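Local coordinates for flavocytochrome C3 fumarate reductase (Shewanella frigidimarina, PDB 1QO8), which catalyses the reduction of fumarate to succinate with an FAD and four covalently bound c-type hemes, and may take part in electron transport to iron(III), at residues K458-S461 with D462-Y466; A555-N558 with A559-A563. One frame throughout, in Å; residues are numbered along the deposited sequence.

Contact 1 of 2, residues K458-S461 with D462-Y466; sequences KTVS and DYNGY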
loop_
_atom_site.group_PDB
_atom_site.type_symbol
_atom_site.label_atom_id
_atom_site.label_comp_id
_atom_site.label_asym_id
_atom_site.label_seq_id
_atom_site.Cartn_x
_atom_site.Cartn_y
_atom_site.Cartn_z
ATOM N N LYS A 458 -29.809 18.142 29.702
ATOM C CA LYS A 458 -30.903 17.572 28.936
ATOM C C LYS A 458 -30.654 16.110 28.613
ATOM O O LYS A 458 -31.550 15.271 28.542
ATOM C CB LYS A 458 -31.107 18.422 27.666
ATOM C CG LYS A 458 -32.131 17.746 26.758
ATOM C CD LYS A 458 -32.403 18.423 25.439
ATOM C CE LYS A 458 -33.640 17.835 24.727
ATOM N NZ LYS A 458 -34.813 17.722 25.703
ATOM N N THR A 459 -29.375 15.777 28.269
ATOM C CA THR A 459 -29.083 14.374 28.000
ATOM C C THR A 459 -29.383 13.473 29.205
ATOM O O THR A 459 -29.916 12.408 28.998
ATOM C CB THR A 459 -27.587 14.198 27.611
ATOM O OG1 THR A 459 -27.488 14.912 26.370
ATOM C CG2 THR A 459 -27.244 12.731 27.526
ATOM N N VAL A 460 -28.908 13.836 30.369
ATOM C CA VAL A 460 -29.201 13.115 31.593
ATOM C C VAL A 460 -30.688 12.998 31.930
ATOM O O VAL A 460 -31.085 11.853 32.269
ATOM C CB VAL A 460 -28.429 13.799 32.735
ATOM C CG1 VAL A 460 -28.767 13.054 34.030
ATOM C CG2 VAL A 460 -26.914 13.696 32.502
ATOM N N SER A 461 -31.508 14.057 31.829
ATOM C CA SER A 461 -32.973 13.741 32.031
ATOM C C SER A 461 -33.569 12.959 30.901
ATOM O O SER A 461 -34.312 11.970 31.132
ATOM C CB SER A 461 -33.782 15.010 32.341
ATOM O OG SER A 461 -34.181 15.695 31.168
ATOM N N ASP A 462 -33.215 13.229 29.620
ATOM C CA ASP A 462 -33.785 12.310 28.607
ATOM C C ASP A 462 -33.339 10.920 28.948
ATOM O O ASP A 462 -34.153 10.016 28.866
ATOM C CB ASP A 462 -33.253 12.621 27.206
ATOM C CG ASP A 462 -33.814 13.914 26.630
ATOM O OD1 ASP A 462 -34.733 14.454 27.303
ATOM O OD2 ASP A 462 -33.318 14.332 25.554
ATOM N N TYR A 463 -31.976 10.721 29.133
ATOM C CA TYR A 463 -31.613 9.285 29.210
ATOM C C TYR A 463 -32.220 8.679 30.490
ATOM O O TYR A 463 -32.520 7.491 30.456
ATOM C CB TYR A 463 -30.071 9.163 29.284
ATOM C CG TYR A 463 -29.623 7.727 29.219
ATOM C CD1 TYR A 463 -29.453 7.095 28.011
ATOM C CD2 TYR A 463 -29.352 7.021 30.344
ATOM C CE1 TYR A 463 -29.066 5.770 27.849
ATOM C CE2 TYR A 463 -28.911 5.679 30.266
ATOM C CZ TYR A 463 -28.809 5.100 29.064
ATOM O OH TYR A 463 -28.340 3.802 29.032
ATOM N N ASN A 464 -32.265 9.356 31.630
ATOM C CA ASN A 464 -32.930 8.770 32.806
ATOM C C ASN A 464 -34.398 8.390 32.528
ATOM O O ASN A 464 -34.878 7.332 32.955
ATOM C CB ASN A 464 -32.883 9.745 34.013
ATOM C CG ASN A 464 -31.415 9.908 34.495
ATOM O OD1 ASN A 464 -30.556 9.066 34.165
ATOM N ND2 ASN A 464 -31.113 10.983 35.231
ATOM N N GLY A 465 -35.086 9.165 31.677
ATOM C CA GLY A 465 -36.458 8.820 31.261
ATOM C C GLY A 465 -36.392 7.613 30.349
ATOM O O GLY A 465 -37.319 6.805 30.394
ATOM N N TYR A 466 -35.326 7.440 29.527
ATOM C CA TYR A 466 -35.227 6.219 28.748
ATOM C C TYR A 466 -34.957 5.056 29.688
ATOM O O TYR A 466 -35.305 3.922 29.321
ATOM C CB TYR A 466 -34.208 6.197 27.596
ATOM C CG TYR A 466 -34.258 7.405 26.679
ATOM C CD1 TYR A 466 -35.532 7.983 26.419
ATOM C CD2 TYR A 466 -33.130 7.979 26.094
ATOM C CE1 TYR A 466 -35.655 9.101 25.643
ATOM C CE2 TYR A 466 -33.224 9.099 25.291
ATOM C CZ TYR A 466 -34.511 9.640 25.067
ATOM O OH TYR A 466 -34.644 10.768 24.298
HETATM O O HOH W 1 -36.051 14.555 29.538
#

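Contact 2 of 2, residues A555-N558 with A559-A563; sequences AGDN and AAKHA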
loop_
_atom_site.group_PDB
_atom_site.type_symbol
_atom_site.label_atom_id
_atom_site.label_comp_id
_atom_site.label_asym_id
_atom_site.label_seq_id
_atom_site.Cartn_x
_atom_site.Cartn_y
_atom_site.Cartn_z
ATOM N N ALA A 555 12.498 -17.184 12.943
ATOM C CA ALA A 555 13.354 -16.227 12.277
ATOM C C ALA A 555 14.804 -16.299 12.758
ATOM O O ALA A 555 15.759 -16.153 12.012
ATOM C CB ALA A 555 12.926 -14.767 12.531
ATOM N N GLY A 556 14.948 -16.383 14.094
ATOM C CA GLY A 556 16.231 -16.451 14.782
ATOM C C GLY A 556 16.936 -17.785 14.475
ATOM O O GLY A 556 18.120 -17.743 14.169
ATOM N N ASP A 557 16.226 -18.878 14.454
ATOM C CA ASP A 557 16.787 -20.180 14.060
ATOM C C ASP A 557 17.190 -20.215 12.596
ATOM O O ASP A 557 18.351 -20.573 12.346
ATOM C CB ASP A 557 15.807 -21.305 14.386
ATOM C CG ASP A 557 16.355 -22.697 14.129
ATOM O OD1 ASP A 557 17.273 -23.163 14.835
ATOM O OD2 ASP A 557 15.878 -23.338 13.178
ATOM N N ASN A 558 16.398 -19.787 11.629
ATOM C CA ASN A 558 16.860 -19.698 10.235
ATOM C C ASN A 558 17.912 -18.635 10.021
ATOM O O ASN A 558 18.853 -18.809 9.228
ATOM C CB ASN A 558 15.704 -19.471 9.274
ATOM C CG ASN A 558 14.758 -20.665 9.331
ATOM O OD1 ASN A 558 15.105 -21.688 8.759
ATOM N ND2 ASN A 558 13.629 -20.630 9.982
ATOM N N ALA A 559 17.862 -17.509 10.746
ATOM C CA ALA A 559 18.931 -16.542 10.659
ATOM C C ALA A 559 20.280 -17.180 11.025
ATOM O O ALA A 559 21.289 -16.836 10.408
ATOM C CB ALA A 559 18.689 -15.340 11.558
ATOM N N ALA A 560 20.311 -18.011 12.065
ATOM C CA ALA A 560 21.552 -18.548 12.604
ATOM C C ALA A 560 22.090 -19.635 11.665
ATOM O O ALA A 560 23.277 -19.632 11.341
ATOM C CB ALA A 560 21.414 -19.123 14.001
ATOM N N LYS A 561 21.183 -20.477 11.217
ATOM C CA LYS A 561 21.480 -21.535 10.270
ATOM C C LYS A 561 22.099 -20.959 8.997
ATOM O O LYS A 561 23.110 -21.454 8.469
ATOM C CB LYS A 561 20.227 -22.382 10.000
ATOM C CG LYS A 561 20.174 -23.618 10.874
ATOM C CD LYS A 561 18.879 -24.322 11.184
ATOM C CE LYS A 561 18.037 -24.788 10.021
ATOM N NZ LYS A 561 16.816 -25.568 10.403
ATOM N N HIS A 562 21.615 -19.779 8.569
ATOM C CA HIS A 562 22.112 -19.185 7.338
ATOM C C HIS A 562 23.462 -18.536 7.572
ATOM O O HIS A 562 24.283 -18.464 6.651
ATOM C CB HIS A 562 21.087 -18.165 6.848
ATOM C CG HIS A 562 21.520 -17.396 5.636
ATOM N ND1 HIS A 562 22.188 -16.172 5.744
ATOM C CD2 HIS A 562 21.410 -17.684 4.333
ATOM C CE1 HIS A 562 22.397 -15.736 4.523
ATOM N NE2 HIS A 562 21.924 -16.627 3.654
ATOM N N ALA A 563 23.711 -18.043 8.790
ATOM C CA ALA A 563 24.997 -17.462 9.119
ATOM C C ALA A 563 26.111 -18.488 9.298
ATOM O O ALA A 563 27.242 -18.250 8.938
ATOM C CB ALA A 563 24.944 -16.648 10.408
#

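Contact 1 of 2, residues K458-S461 with D462-Y466
Lys458 reaches along the helix to Asp462, four residues on, and closes a long salt bridge there. Its CB starts a chain that runs out with CG anti to the backbone N (chi1 173°), which sends it along the helix toward the next turn. CG passes Asp462 OD2 at 3.8 Å, CD keeps a looser distance, and CE comes closer to the same oxygen. A bend at the last torsion (chi4 48°) then swings the ammonium group toward the carboxylate, where NZ stands 3.6 Å from Asp462 OD1. The flexible lysine suits this exposed flank, since its methylenes can lie against the aspartate while the charge stays near solvent. OD1 has a second partner, a water that donates to it over 2.6 Å and also hydrogen-bonds Ser461 OG. Were Asp462 replaced by an alanine, the Lys458 ammonium would probably lose its mate and the water keep Ser461 OG as its side-chain partner here.

On another flank Val460 and Asn464 run alongside each other, with Val460 CG1 3.4 Å from Asn464 ND2: the buried valine brings a compact hydrocarbon branch, the asparagine an amide whose OD1 accepts from the backbone N of Met484. Thr459, buried, turns its OG1 to the carbonyl oxygens of Gly387 and Asp455, while its side chain touches Val383; Tyr463 packs on Val381 of the same strand. The ring of Tyr466 turns one face to Asp462 O, which lies 3.3 Å from the ring plane near its middle. Beneath these side chains four successive backbone bonds, among them Tyr463 N to Thr459 O at 2.7 Å, repeat the i to i+4 pattern of an amphipathic alpha-helix, here helix 453-469, laid with one side against strand 381-383.

Contact 2 of 2, residues A555-N558 with A559-A563
Asp557 O is gripped by two backbone amides of the following turn. Lys561 N gives it a nearly straight bond of 3.1 Å (N-H...O angle 169°), while Ala560 N adds a weak one at 3.2 Å and spends its better bond on Gly556 O. The shared carbonyl thus combines the regular i to i+4 link with a trace of the tighter i to i+3 one. Around it the alpha-helical ladder continues, Ala559 N bonding to Ala555 O at 2.8 Å and His562 N to Asn558 O.

The aliphatic part of Lys561 lies over the same carbonyl, its CB 3.5 Å from Asp557 O. The chain leans back toward Asp557, and Lys561 CD rests 3.7 Å from Asp557 OD2; a bend at chi3 (56°) then sets CE and NZ, NZ completing a long salt bridge to that oxygen. Asp557 meets it with CG anti to its own backbone N (chi1 -175°), a setting that leans the carboxylate toward the next turn.

Small residues suit the covered sides. Ala560 fits against Ala140 and Ala143 of helix 131-143, where a methyl group lets two helices come close, and Ala559 packs on Val305 and Phe525 of the parallel sheet. Polar groups on these flanks are held individually: Asn558 ND2 donates to Ile554 O one turn back, and the imidazole of His562 uses both nitrogens, ND1 with Ser303 OG and NE2 with Asp522 OD1. Ser303 OG also bonds Ala559 O.

Backbone bonds thus hold the helix itself, while alanine packing and the bonds of His562 and Ala559 O to neighbouring residues probably fix it against the FAD-binding fold; the long Asp557-Lys561 ion pair is likely to add only modestly.

Contacts 1 and 2 each lie within a single helix, and their centres are 63 Å apart on opposite sides of the chain's centre. Each sets an i to i+4 lysine-aspartate pair on a more open flank, but with the order reversed: lysine leads in 458-466, aspartate in 555-563. Both are partly buried. Contact 1 lies farther out, away from the annotated sites, with a water linking the aspartate of its ion pair to a serine and a strand bordering its buried side. Contact 2 is braced by both a helix and the parallel sheet of the flavin-binding fold; alanines dominate its covered sides, whereas threonine, valine and tyrosine fill those of contact 1.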